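Local coordinates for leucine-rich repeat protein (Bacteroides thetaiotaomicron, PDB 4ECN) that is of unknown function but, as an extracellular protein built largely of leucine-rich repeats, probably serves in protein binding, at residues V209-G214 with F244-N249; T215-A220 with S238-S243; K350-G355 with Q445-L450; S441-R446 with V467-A472. All coordinates share one frame; numbering follows the deposited sequence.

The four contacts fall into two separate pairs. Contacts 1 and 2 lie in the second DUF4458 domain, their centres 14 Å apart, and share one sheet: strand 244-246 of contact 1 runs beside strand 214-227 of contact 2, with Phe-244 O 2.9 Å from Tyr-216 N, a probable hydrogen bond. Contacts 3 and 4 lie in the leucine-rich repeat part, 13 Å apart between centres, share Gln-445 and Arg-446, and meet where Leu-352 CD2 packs 3.7 Å from Ile-444 CD1. The nearest atoms of contacts 2 and 3 are about 20 Å apart. The sodium site involves Gln-314 and Val-317; the Val-351 side chain lies about 11 Å from the ion.

Contact 1 of 4, residues V209-G214 with F244-N249; sequences VWLPAG and FTVIDN
An antiparallel hydrogen-bonded beta pair, Gly-214 with Val-246, holds the corner where strand 202-212 gives way to strand 214-227 in a DUF4458 domain, a family grouped with the transthyretin-like beta folds. Its two bonds differ in quality. Val-246 N gives a nearly straight bond of 2.7 Å to Gly-214 O, with an N-H...O angle of 178°, whereas Gly-214 N reaches Val-246 O at 3.2 Å and is visibly more bent. The axes of strands 209-212 and 244-246 are at 87° and come within 8.3 Å at closest approach, and the pairing falls at Gly-214, after the chain has passed Pro-212 and Ala-213.

Val-246 fills the inside of this turn. Its CG1 lies anti to the backbone N (chi1 177°), which brings Val-246 CG1 to 3.6 Å from Leu-211 O and 3.9 Å from Ala-213 CA, while the other branch, Val-246 CG2, approaches Leu-211 CD1 at 4.2 Å, the two side chains at about a right angle. An alanine here would probably leave a gap beside Leu-211 and Ala-213, since both methyl branches that touch them would be gone while the backbone pair could remain. Val-133 of strand 130-139 also packs against Val-246 and Phe-244. Leu-211 extends the apolar cluster to the phenylalanine ring: Leu-211 CD1 comes up at the ring edge, close to its plane, 4.0 Å from Phe-244 CE2.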
loop_
_atom_site.group_PDB
_atom_site.type_symbol
_atom_site.label_atom_id
_atom_site.label_comp_id
_atom_site.label_asym_id
_atom_site.label_seq_id
_atom_site.Cartn_x
_atom_site.Cartn_y
_atom_site.Cartn_z
ATOM N N VAL A 209 6.700 -9.369 46.363
ATOM C CA VAL A 209 6.851 -9.775 44.971
ATOM C C VAL A 209 8.292 -10.209 44.785
ATOM O O VAL A 209 9.113 -9.873 45.617
ATOM C CB VAL A 209 6.411 -8.680 43.965
ATOM C CG1 VAL A 209 4.973 -8.259 44.220
ATOM C CG2 VAL A 209 7.340 -7.468 43.978
ATOM N N TRP A 210 8.589 -10.996 43.743
ATOM C CA TRP A 210 9.945 -11.476 43.463
ATOM C C TRP A 210 10.549 -10.704 42.317
ATOM O O TRP A 210 10.116 -10.873 41.171
ATOM C CB TRP A 210 9.976 -12.990 43.142
ATOM C CG TRP A 210 9.882 -13.890 44.335
ATOM C CD1 TRP A 210 10.908 -14.533 44.961
ATOM C CD2 TRP A 210 8.690 -14.248 45.041
ATOM N NE1 TRP A 210 10.432 -15.242 46.041
ATOM C CE2 TRP A 210 9.074 -15.086 46.113
ATOM C CE3 TRP A 210 7.329 -13.924 44.886
ATOM C CZ2 TRP A 210 8.145 -15.614 47.017
ATOM C CZ3 TRP A 210 6.411 -14.436 45.794
ATOM C CH2 TRP A 210 6.819 -15.274 46.842
ATOM N N LEU A 211 11.559 -9.865 42.618
ATOM C CA LEU A 211 12.299 -9.087 41.621
ATOM C C LEU A 211 13.749 -9.541 41.520
ATOM O O LEU A 211 14.344 -9.841 42.551
ATOM C CB LEU A 211 12.280 -7.583 41.950
ATOM C CG LEU A 211 10.980 -6.813 41.838
ATOM C CD1 LEU A 211 11.192 -5.398 42.286
ATOM C CD2 LEU A 211 10.439 -6.810 40.414
ATOM N N PRO A 212 14.394 -9.534 40.335
ATOM C CA PRO A 212 15.842 -9.856 40.315
ATOM C C PRO A 212 16.637 -8.816 41.130
ATOM O O PRO A 212 16.224 -7.652 41.210
ATOM C CB PRO A 212 16.210 -9.813 38.820
ATOM C CG PRO A 212 14.915 -9.782 38.072
ATOM C CD PRO A 212 13.882 -9.201 38.986
ATOM N N ALA A 213 17.744 -9.225 41.773
ATOM C CA ALA A 213 18.562 -8.285 42.538
ATOM C C ALA A 213 19.071 -7.171 41.626
ATOM O O ALA A 213 19.505 -7.421 40.499
ATOM C CB ALA A 213 19.720 -9.000 43.207
ATOM N N GLY A 214 18.951 -5.946 42.108
ATOM C CA GLY A 214 19.365 -4.753 41.385
ATOM C C GLY A 214 18.726 -3.526 41.983
ATOM O O GLY A 214 18.060 -3.610 43.021
ATOM N N PHE A 244 15.103 2.201 45.091
ATOM C CA PHE A 244 15.197 1.138 46.066
ATOM C C PHE A 244 16.111 0.073 45.505
ATOM O O PHE A 244 16.307 0.011 44.288
ATOM C CB PHE A 244 13.823 0.591 46.446
ATOM C CG PHE A 244 13.010 -0.050 45.347
ATOM C CD1 PHE A 244 12.159 0.712 44.552
ATOM C CD2 PHE A 244 13.019 -1.430 45.168
ATOM C CE1 PHE A 244 11.367 0.111 43.577
ATOM C CE2 PHE A 244 12.218 -2.032 44.192
ATOM C CZ PHE A 244 11.384 -1.260 43.419
ATOM N N THR A 245 16.702 -0.741 46.376
ATOM C CA THR A 245 17.635 -1.757 45.915
ATOM C C THR A 245 17.174 -3.128 46.432
ATOM O O THR A 245 16.779 -3.244 47.591
ATOM C CB THR A 245 19.056 -1.377 46.382
ATOM O OG1 THR A 245 19.328 -0.009 46.031
ATOM C CG2 THR A 245 20.137 -2.297 45.827
ATOM N N VAL A 246 17.213 -4.154 45.552
ATOM C CA VAL A 246 16.857 -5.541 45.867
ATOM C C VAL A 246 18.149 -6.334 46.079
ATOM O O VAL A 246 19.062 -6.267 45.249
ATOM C CB VAL A 246 15.964 -6.175 44.772
ATOM C CG1 VAL A 246 15.672 -7.635 45.066
ATOM C CG2 VAL A 246 14.667 -5.399 44.590
ATOM N N ILE A 247 18.218 -7.074 47.199
ATOM C CA ILE A 247 19.376 -7.895 47.566
ATOM C C ILE A 247 18.997 -9.353 47.424
ATOM O O ILE A 247 17.886 -9.714 47.803
ATOM C CB ILE A 247 19.875 -7.565 49.014
ATOM C CG1 ILE A 247 20.029 -6.039 49.298
ATOM C CG2 ILE A 247 21.126 -8.362 49.402
ATOM C CD1 ILE A 247 20.954 -5.234 48.381
ATOM N N ASP A 248 19.929 -10.187 46.925
ATOM C CA ASP A 248 19.754 -11.631 46.725
ATOM C C ASP A 248 19.295 -12.347 48.010
ATOM O O ASP A 248 19.902 -12.182 49.079
ATOM C CB ASP A 248 21.068 -12.276 46.224
ATOM C CG ASP A 248 21.013 -13.770 45.888
ATOM O OD1 ASP A 248 19.902 -14.281 45.587
ATOM O OD2 ASP A 248 22.090 -14.404 45.824
ATOM N N ASN A 249 18.189 -13.127 47.877
ATOM C CA ASN A 249 17.510 -13.980 48.880
ATOM C C ASN A 249 17.121 -13.179 50.168
ATOM O O ASN A 249 16.822 -13.788 51.202
ATOM C CB ASN A 249 18.380 -15.214 49.231
ATOM C CG ASN A 249 18.712 -16.120 48.032
ATOM O OD1 ASN A 249 18.037 -16.128 46.978
ATOM N ND2 ASN A 249 19.769 -16.918 48.166
#

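Contact 2 of 4, residues T215-A220 with S238-S243; sequences TYQVVA and SVRGES
Val-219 O is gripped from the 238-243 segment by two donors: Val-239 N at 3.0 Å, and Ser-238 OG, whose bond at 3.5 Å is weak. Ser-238 CA-H adds a further approach to the same oxygen. One residue earlier, Val-218 O takes a straighter bond from Gly-241 N, 2.8 Å long. Beyond Ser-238 the 238-243 segment is no longer regular strand, so these bonds do not form a continuous ladder.

Gln-217 reaches over with an extended chain, and its NE2 donates to Gly-241 O at 3.0 Å, with the acceptor in the amide plane. A water spans the neighbouring step, accepting from Val-218 N at 2.9 Å and donating to Glu-242 O at 2.7 Å. One face of the Arg-240 guanidinium lies over Val-219 CG1, with Arg-240 NH1 3.5 Å from it. The same NH1 donates to Val-239 O and forms a salt bridge with Glu-307, which holds the group's position.

Strand 214-227 lies between strand 157-164 and this irregular return segment; Val-219 and Ala-220 form a classic beta bulge opposite Thr-161 of strand 157-164, while Val-257 and Pro-258 of strand 251-259 pack against Val-218 and Val-239.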
loop_
_atom_site.group_PDB
_atom_site.type_symbol
_atom_site.label_atom_id
_atom_site.label_comp_id
_atom_site.label_asym_id
_atom_site.label_seq_id
_atom_site.Cartn_x
_atom_site.Cartn_y
_atom_site.Cartn_z
ATOM N N THR A 215 18.928 -2.381 41.326
ATOM C CA THR A 215 18.379 -1.104 41.773
ATOM C C THR A 215 17.248 -0.739 40.826
ATOM O O THR A 215 17.355 -0.902 39.607
ATOM C CB THR A 215 19.481 -0.041 41.867
ATOM O OG1 THR A 215 20.461 -0.495 42.809
ATOM C CG2 THR A 215 18.954 1.333 42.300
ATOM N N TYR A 216 16.145 -0.287 41.415
ATOM C CA TYR A 216 14.936 0.063 40.697
ATOM C C TYR A 216 14.377 1.397 41.094
ATOM O O TYR A 216 14.740 1.944 42.127
ATOM C CB TYR A 216 13.846 -0.992 40.991
ATOM C CG TYR A 216 14.171 -2.388 40.546
ATOM C CD1 TYR A 216 15.021 -3.201 41.297
ATOM C CD2 TYR A 216 13.562 -2.939 39.427
ATOM C CE1 TYR A 216 15.321 -4.500 40.892
ATOM C CE2 TYR A 216 13.848 -4.239 39.015
ATOM C CZ TYR A 216 14.725 -5.015 39.754
ATOM O OH TYR A 216 15.006 -6.287 39.350
ATOM N N GLN A 217 13.394 1.846 40.314
ATOM C CA GLN A 217 12.521 2.981 40.546
ATOM C C GLN A 217 11.132 2.649 40.036
ATOM O O GLN A 217 11.017 2.036 38.963
ATOM C CB GLN A 217 13.036 4.256 39.886
ATOM C CG GLN A 217 14.193 4.943 40.575
ATOM C CD GLN A 217 14.506 6.202 39.821
ATOM O OE1 GLN A 217 15.142 6.171 38.750
ATOM N NE2 GLN A 217 13.979 7.326 40.315
ATOM N N VAL A 218 10.076 3.056 40.774
ATOM C CA VAL A 218 8.714 2.896 40.282
ATOM C C VAL A 218 8.560 3.977 39.196
ATOM O O VAL A 218 8.893 5.137 39.443
ATOM C CB VAL A 218 7.633 2.935 41.390
ATOM C CG1 VAL A 218 6.228 2.943 40.790
ATOM C CG2 VAL A 218 7.780 1.734 42.320
ATOM N N VAL A 219 8.165 3.575 37.975
ATOM C CA VAL A 219 8.082 4.487 36.838
ATOM C C VAL A 219 6.598 4.712 36.385
ATOM O O VAL A 219 6.336 5.594 35.554
ATOM C CB VAL A 219 8.972 4.002 35.654
ATOM C CG1 VAL A 219 10.447 4.067 36.034
ATOM C CG2 VAL A 219 8.587 2.608 35.153
ATOM N N ALA A 220 5.643 3.964 36.956
ATOM C CA ALA A 220 4.218 4.133 36.635
ATOM C C ALA A 220 3.315 3.337 37.575
ATOM O O ALA A 220 3.727 2.304 38.111
ATOM C CB ALA A 220 3.941 3.706 35.193
ATOM N N SER A 238 2.598 8.441 35.111
ATOM C CA SER A 238 4.010 8.182 34.850
ATOM C C SER A 238 4.763 8.936 35.925
ATOM O O SER A 238 4.529 10.142 36.121
ATOM C CB SER A 238 4.429 8.580 33.440
ATOM O OG SER A 238 5.731 8.079 33.173
ATOM N N VAL A 239 5.552 8.212 36.716
ATOM C CA VAL A 239 6.264 8.791 37.844
ATOM C C VAL A 239 7.730 8.334 37.855
ATOM O O VAL A 239 8.191 7.640 36.943
ATOM C CB VAL A 239 5.553 8.419 39.185
ATOM C CG1 VAL A 239 4.201 9.119 39.329
ATOM C CG2 VAL A 239 5.413 6.907 39.360
ATOM N N ARG A 240 8.452 8.765 38.905
ATOM C CA ARG A 240 9.824 8.431 39.269
ATOM C C ARG A 240 9.882 8.350 40.788
ATOM O O ARG A 240 10.123 9.344 41.470
ATOM C CB ARG A 240 10.851 9.430 38.695
ATOM C CG ARG A 240 11.172 9.264 37.208
ATOM C CD ARG A 240 11.858 7.933 36.903
ATOM N NE ARG A 240 12.339 7.841 35.523
ATOM C CZ ARG A 240 11.578 7.521 34.479
ATOM N NH1 ARG A 240 10.276 7.301 34.637
ATOM N NH2 ARG A 240 12.109 7.442 33.264
ATOM N N GLY A 241 9.553 7.176 41.301
ATOM C CA GLY A 241 9.584 6.890 42.722
ATOM C C GLY A 241 11.014 6.824 43.199
ATOM O O GLY A 241 11.936 6.616 42.405
ATOM N N GLU A 242 11.206 7.034 44.500
ATOM C CA GLU A 242 12.520 7.002 45.139
ATOM C C GLU A 242 13.156 5.623 44.939
ATOM O O GLU A 242 12.481 4.602 45.073
ATOM C CB GLU A 242 12.406 7.370 46.619
ATOM C CG GLU A 242 12.144 8.847 46.836
ATOM C CD GLU A 242 13.320 9.732 46.479
ATOM O OE1 GLU A 242 14.363 9.653 47.172
ATOM O OE2 GLU A 242 13.198 10.501 45.498
ATOM N N SER A 243 14.440 5.623 44.546
ATOM C CA SER A 243 15.243 4.444 44.220
ATOM C C SER A 243 15.327 3.472 45.381
ATOM O O SER A 243 15.542 3.877 46.518
ATOM C CB SER A 243 16.650 4.856 43.810
ATOM O OG SER A 243 16.628 6.125 43.176
HETATM O O HOH W 1 10.427 3.717 43.611
#

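Contact 3 of 4, residues K350-G355 with Q445-L450; sequences KVLSFG and QRLTKL
Leu-352 meets Leu-450 and Leu-447 in the close-packed half of this contact, where strand 351-353 of the leucine-rich repeat sheet faces the turn leading into the adjacent parallel strand 452-456. Leu-352 CB lies 3.7 Å from Leu-450 CD1, the same methyl being 3.9 Å from Lys-350 C. Leu-352 holds CG anti to its backbone N (chi1 176°), and from that branch point Leu-352 CD2 reaches Leu-447 CD1 at 4.1 Å, the two leucines crossing at about a right angle. All three are buried, and Leu-328 and Ile-453 of the two flanking strands close in on Leu-352. The backbone that presents Leu-447 and Leu-450 is a type I beta turn, closed by Leu-450 N donating to Leu-447 O at 3.3 Å; Leu-447 is also the centre of an inverse gamma turn.

The other half, formed by two partly exposed lysines, is looser. Lys-350 runs past the turn, its CG 3.5 Å from Lys-449 O, and its final bend at chi4 (-68°) places NZ 3.3 Å from that same oxygen, a weak hydrogen bond. Its ion pairs with Asp-374 and Asp-492 are long and weak as well. Lys-449 leads its own ammonium away to a salt bridge with Glu-348, leaving Lys-350 NZ and Lys-449 NZ 6.1 Å apart.

Like charges so placed would be expected to repel mildly, with the nearby carboxylates offsetting this. The evidence is that apolar leucine packing carries the contact, with one weak hydrogen bond between the segments at its more exposed side.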
loop_
_atom_site.group_PDB
_atom_site.type_symbol
_atom_site.label_atom_id
_atom_site.label_comp_id
_atom_site.label_asym_id
_atom_site.label_seq_id
_atom_site.Cartn_x
_atom_site.Cartn_y
_atom_site.Cartn_z
ATOM N N LYS A 350 -5.250 12.769 13.072
ATOM C CA LYS A 350 -5.422 13.493 11.822
ATOM C C LYS A 350 -5.326 12.559 10.603
ATOM O O LYS A 350 -5.924 12.848 9.564
ATOM C CB LYS A 350 -4.399 14.624 11.716
ATOM C CG LYS A 350 -4.785 15.812 12.587
ATOM C CD LYS A 350 -4.038 17.077 12.191
ATOM C CE LYS A 350 -4.705 18.351 12.669
ATOM N NZ LYS A 350 -6.010 18.595 11.975
ATOM N N VAL A 351 -4.597 11.444 10.727
ATOM C CA VAL A 351 -4.464 10.442 9.662
ATOM C C VAL A 351 -4.639 9.063 10.328
ATOM O O VAL A 351 -4.082 8.814 11.378
ATOM C CB VAL A 351 -3.161 10.573 8.818
ATOM C CG1 VAL A 351 -3.193 11.837 7.964
ATOM C CG2 VAL A 351 -1.894 10.540 9.676
ATOM N N LEU A 352 -5.522 8.238 9.788
ATOM C CA LEU A 352 -5.876 6.923 10.326
ATOM C C LEU A 352 -5.979 5.944 9.191
ATOM O O LEU A 352 -6.683 6.201 8.217
ATOM C CB LEU A 352 -7.192 7.003 11.122
ATOM C CG LEU A 352 -7.765 5.704 11.665
ATOM C CD1 LEU A 352 -6.797 5.026 12.630
ATOM C CD2 LEU A 352 -9.094 5.958 12.332
ATOM N N SER A 353 -5.274 4.822 9.313
ATOM C CA SER A 353 -5.152 3.852 8.245
ATOM C C SER A 353 -5.163 2.379 8.774
ATOM O O SER A 353 -4.357 2.016 9.633
ATOM C CB SER A 353 -3.856 4.158 7.511
ATOM O OG SER A 353 -3.612 3.229 6.478
ATOM N N PHE A 354 -6.096 1.548 8.256
ATOM C CA PHE A 354 -6.287 0.130 8.606
ATOM C C PHE A 354 -5.840 -0.811 7.476
ATOM O O PHE A 354 -5.769 -2.036 7.648
ATOM C CB PHE A 354 -7.765 -0.129 8.926
ATOM C CG PHE A 354 -8.283 0.709 10.066
ATOM C CD1 PHE A 354 -7.986 0.379 11.390
ATOM C CD2 PHE A 354 -9.083 1.817 9.827
ATOM C CE1 PHE A 354 -8.471 1.151 12.448
ATOM C CE2 PHE A 354 -9.600 2.571 10.890
ATOM C CZ PHE A 354 -9.286 2.235 12.194
ATOM N N GLY A 355 -5.558 -0.218 6.330
ATOM C CA GLY A 355 -5.122 -0.914 5.129
ATOM C C GLY A 355 -4.799 0.074 4.038
ATOM O O GLY A 355 -5.122 1.255 4.180
ATOM N N GLN A 445 -16.477 8.680 14.741
ATOM C CA GLN A 445 -17.256 9.927 14.698
ATOM C C GLN A 445 -16.801 10.981 15.724
ATOM O O GLN A 445 -17.333 12.103 15.719
ATOM C CB GLN A 445 -18.737 9.626 14.980
ATOM C CG GLN A 445 -19.517 9.088 13.812
ATOM C CD GLN A 445 -20.882 8.638 14.241
ATOM O OE1 GLN A 445 -21.041 7.574 14.835
ATOM N NE2 GLN A 445 -21.898 9.426 13.943
ATOM N N ARG A 446 -15.907 10.596 16.657
ATOM C CA ARG A 446 -15.416 11.486 17.702
ATOM C C ARG A 446 -14.072 12.121 17.283
ATOM O O ARG A 446 -13.657 13.110 17.883
ATOM C CB ARG A 446 -15.276 10.718 19.028
ATOM C CG ARG A 446 -15.284 11.606 20.274
ATOM C CD ARG A 446 -15.157 10.795 21.547
ATOM N NE ARG A 446 -15.213 11.629 22.751
ATOM C CZ ARG A 446 -14.186 11.886 23.560
ATOM N NH1 ARG A 446 -12.996 11.340 23.329
ATOM N NH2 ARG A 446 -14.350 12.652 24.628
ATOM N N LEU A 447 -13.424 11.583 16.230
ATOM C CA LEU A 447 -12.131 12.025 15.698
ATOM C C LEU A 447 -12.354 13.159 14.706
ATOM O O LEU A 447 -12.231 12.987 13.493
ATOM C CB LEU A 447 -11.428 10.822 15.042
ATOM C CG LEU A 447 -11.351 9.540 15.878
ATOM C CD1 LEU A 447 -10.705 8.447 15.098
ATOM C CD2 LEU A 447 -10.628 9.771 17.192
ATOM N N THR A 448 -12.732 14.324 15.242
ATOM C CA THR A 448 -13.141 15.516 14.491
ATOM C C THR A 448 -11.986 16.168 13.712
ATOM O O THR A 448 -12.266 16.861 12.724
ATOM C CB THR A 448 -13.776 16.525 15.448
ATOM O OG1 THR A 448 -12.875 16.769 16.545
ATOM C CG2 THR A 448 -15.128 16.029 15.985
ATOM N N LYS A 449 -10.707 15.927 14.110
ATOM C CA LYS A 449 -9.549 16.523 13.423
ATOM C C LYS A 449 -9.033 15.634 12.271
ATOM O O LYS A 449 -8.101 16.028 11.572
ATOM C CB LYS A 449 -8.409 16.801 14.408
ATOM C CG LYS A 449 -8.699 17.941 15.354
ATOM C CD LYS A 449 -7.475 18.353 16.154
ATOM C CE LYS A 449 -7.852 19.236 17.327
ATOM N NZ LYS A 449 -6.653 19.830 17.961
ATOM N N LEU A 450 -9.680 14.466 12.053
ATOM C CA LEU A 450 -9.333 13.462 11.044
ATOM C C LEU A 450 -9.462 14.055 9.651
ATOM O O LEU A 450 -10.492 14.645 9.325
ATOM C CB LEU A 450 -10.218 12.215 11.200
ATOM C CG LEU A 450 -9.638 10.860 10.782
ATOM C CD1 LEU A 450 -8.461 10.463 11.647
ATOM C CD2 LEU A 450 -10.681 9.767 10.911
#

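Contact 4 of 4, residues S441-R446 with V467-A472; sequences SKAIQR and VDWEDA
Lys-442 reaches Trp-469 through a first torsion that sets CG between backbone N and carbonyl carbon (chi1 63°), followed by bends at chi3 and chi4. The first puts Lys-442 CG over one face of the Trp-469 indole, 3.8 Å from the centroid of the six-membered ring in a CH-pi contact. The later bends carry Lys-442 NZ back over that Trp-469 ring, 4.0 Å from its centroid and 28° off the normal, a cation-pi contact. Between them Lys-442 CD passes 3.4 Å from Val-467 O. An alanine in place of Lys-442 would probably strip the CH-pi and cation-pi contacts from this face of the indole.

The backbones are tied by Lys-442 N donating to Asp-468 O at 2.9 Å. Trp-469 is also anchored by NE1 bonding to Glu-481, and Ala-477 and Tyr-480 of helix 475-480 pack on it. Ser-441 OG, also bonded to Asp-341, accepts from Ala-443 N at 3.1 Å. That bond makes an ST turn, here opening the 3-10 segment 442-446, within the connection between strands 436-440 and 452-456 in the leucine-rich repeat region.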
loop_
_atom_site.group_PDB
_atom_site.type_symbol
_atom_site.label_atom_id
_atom_site.label_comp_id
_atom_site.label_asym_id
_atom_site.label_seq_id
_atom_site.Cartn_x
_atom_site.Cartn_y
_atom_site.Cartn_z
ATOM N N SER A 441 -15.583 0.232 15.151
ATOM C CA SER A 441 -16.386 0.993 16.134
ATOM C C SER A 441 -16.928 2.312 15.558
ATOM O O SER A 441 -16.218 2.947 14.783
ATOM C CB SER A 441 -15.534 1.317 17.360
ATOM O OG SER A 441 -16.204 2.225 18.217
ATOM N N LYS A 442 -18.129 2.765 15.971
ATOM C CA LYS A 442 -18.629 4.060 15.462
ATOM C C LYS A 442 -17.923 5.269 16.199
ATOM O O LYS A 442 -18.151 6.423 15.811
ATOM C CB LYS A 442 -20.169 4.187 15.537
ATOM C CG LYS A 442 -20.796 4.157 16.926
ATOM C CD LYS A 442 -22.339 4.163 16.871
ATOM C CE LYS A 442 -23.009 5.502 16.625
ATOM N NZ LYS A 442 -23.043 6.344 17.845
ATOM N N ALA A 443 -17.005 4.991 17.178
ATOM C CA ALA A 443 -16.219 5.999 17.889
ATOM C C ALA A 443 -15.368 6.862 16.915
ATOM O O ALA A 443 -14.881 7.926 17.297
ATOM C CB ALA A 443 -15.320 5.326 18.903
ATOM N N ILE A 444 -15.226 6.417 15.652
ATOM C CA ILE A 444 -14.528 7.116 14.567
ATOM C C ILE A 444 -15.170 8.537 14.405
ATOM O O ILE A 444 -14.464 9.485 14.062
ATOM C CB ILE A 444 -14.605 6.223 13.264
ATOM C CG1 ILE A 444 -13.839 4.900 13.434
ATOM C CG2 ILE A 444 -14.166 6.908 11.988
ATOM C CD1 ILE A 444 -12.360 5.027 13.862
ATOM N N GLN A 445 -16.477 8.680 14.741
ATOM C CA GLN A 445 -17.256 9.927 14.698
ATOM C C GLN A 445 -16.801 10.981 15.724
ATOM O O GLN A 445 -17.333 12.103 15.719
ATOM C CB GLN A 445 -18.737 9.626 14.980
ATOM C CG GLN A 445 -19.517 9.088 13.812
ATOM C CD GLN A 445 -20.882 8.638 14.241
ATOM O OE1 GLN A 445 -21.041 7.574 14.835
ATOM N NE2 GLN A 445 -21.898 9.426 13.943
ATOM N N ARG A 446 -15.907 10.596 16.657
ATOM C CA ARG A 446 -15.416 11.486 17.702
ATOM C C ARG A 446 -14.072 12.121 17.283
ATOM O O ARG A 446 -13.657 13.110 17.883
ATOM C CB ARG A 446 -15.276 10.718 19.028
ATOM C CG ARG A 446 -15.284 11.606 20.274
ATOM C CD ARG A 446 -15.157 10.795 21.547
ATOM N NE ARG A 446 -15.213 11.629 22.751
ATOM C CZ ARG A 446 -14.186 11.886 23.560
ATOM N NH1 ARG A 446 -12.996 11.340 23.329
ATOM N NH2 ARG A 446 -14.350 12.652 24.628
ATOM N N VAL A 467 -20.868 1.753 12.313
ATOM C CA VAL A 467 -22.322 1.791 12.439
ATOM C C VAL A 467 -22.729 1.640 13.935
ATOM O O VAL A 467 -23.722 2.244 14.365
ATOM C CB VAL A 467 -22.940 0.680 11.547
ATOM C CG1 VAL A 467 -24.440 0.512 11.771
ATOM C CG2 VAL A 467 -22.648 0.934 10.079
ATOM N N ASP A 468 -21.959 0.852 14.716
ATOM C CA ASP A 468 -22.269 0.566 16.128
ATOM C C ASP A 468 -21.066 0.603 17.057
ATOM O O ASP A 468 -19.924 0.636 16.593
ATOM C CB ASP A 468 -22.885 -0.841 16.242
ATOM C CG ASP A 468 -24.241 -0.931 15.600
ATOM O OD1 ASP A 468 -25.188 -0.311 16.134
ATOM O OD2 ASP A 468 -24.345 -1.567 14.523
ATOM N N TRP A 469 -21.329 0.564 18.379
ATOM C CA TRP A 469 -20.275 0.424 19.363
ATOM C C TRP A 469 -19.699 -0.977 19.261
ATOM O O TRP A 469 -20.453 -1.937 19.018
ATOM C CB TRP A 469 -20.757 0.688 20.803
ATOM C CG TRP A 469 -21.452 1.991 21.074
ATOM C CD1 TRP A 469 -22.660 2.154 21.683
ATOM C CD2 TRP A 469 -20.948 3.310 20.825
ATOM N NE1 TRP A 469 -22.940 3.493 21.835
ATOM C CE2 TRP A 469 -21.917 4.225 21.301
ATOM C CE3 TRP A 469 -19.770 3.811 20.252
ATOM C CZ2 TRP A 469 -21.764 5.607 21.182
ATOM C CZ3 TRP A 469 -19.624 5.182 20.124
ATOM C CH2 TRP A 469 -20.620 6.064 20.570
ATOM N N GLU A 470 -18.378 -1.113 19.454
ATOM C CA GLU A 470 -17.733 -2.423 19.437
ATOM C C GLU A 470 -18.201 -3.209 20.680
ATOM O O GLU A 470 -18.343 -4.425 20.606
ATOM C CB GLU A 470 -16.217 -2.262 19.360
ATOM C CG GLU A 470 -15.427 -3.553 19.283
ATOM C CD GLU A 470 -15.123 -4.225 20.610
ATOM O OE1 GLU A 470 -14.992 -3.517 21.639
ATOM O OE2 GLU A 470 -14.968 -5.467 20.602
ATOM N N ASP A 471 -18.477 -2.498 21.792
ATOM C CA ASP A 471 -19.040 -3.012 23.051
ATOM C C ASP A 471 -19.754 -1.842 23.732
ATOM O O ASP A 471 -19.110 -0.923 24.243
ATOM C CB ASP A 471 -17.989 -3.690 23.965
ATOM C CG ASP A 471 -18.473 -4.187 25.328
ATOM O OD1 ASP A 471 -19.681 -4.024 25.639
ATOM O OD2 ASP A 471 -17.639 -4.714 26.094
ATOM N N ALA A 472 -21.095 -1.884 23.715
ATOM C CA ALA A 472 -21.950 -0.842 24.287
ATOM C C ALA A 472 -21.734 -0.656 25.800
ATOM O O ALA A 472 -22.117 0.390 26.336
ATOM C CB ALA A 472 -23.407 -1.169 24.023
#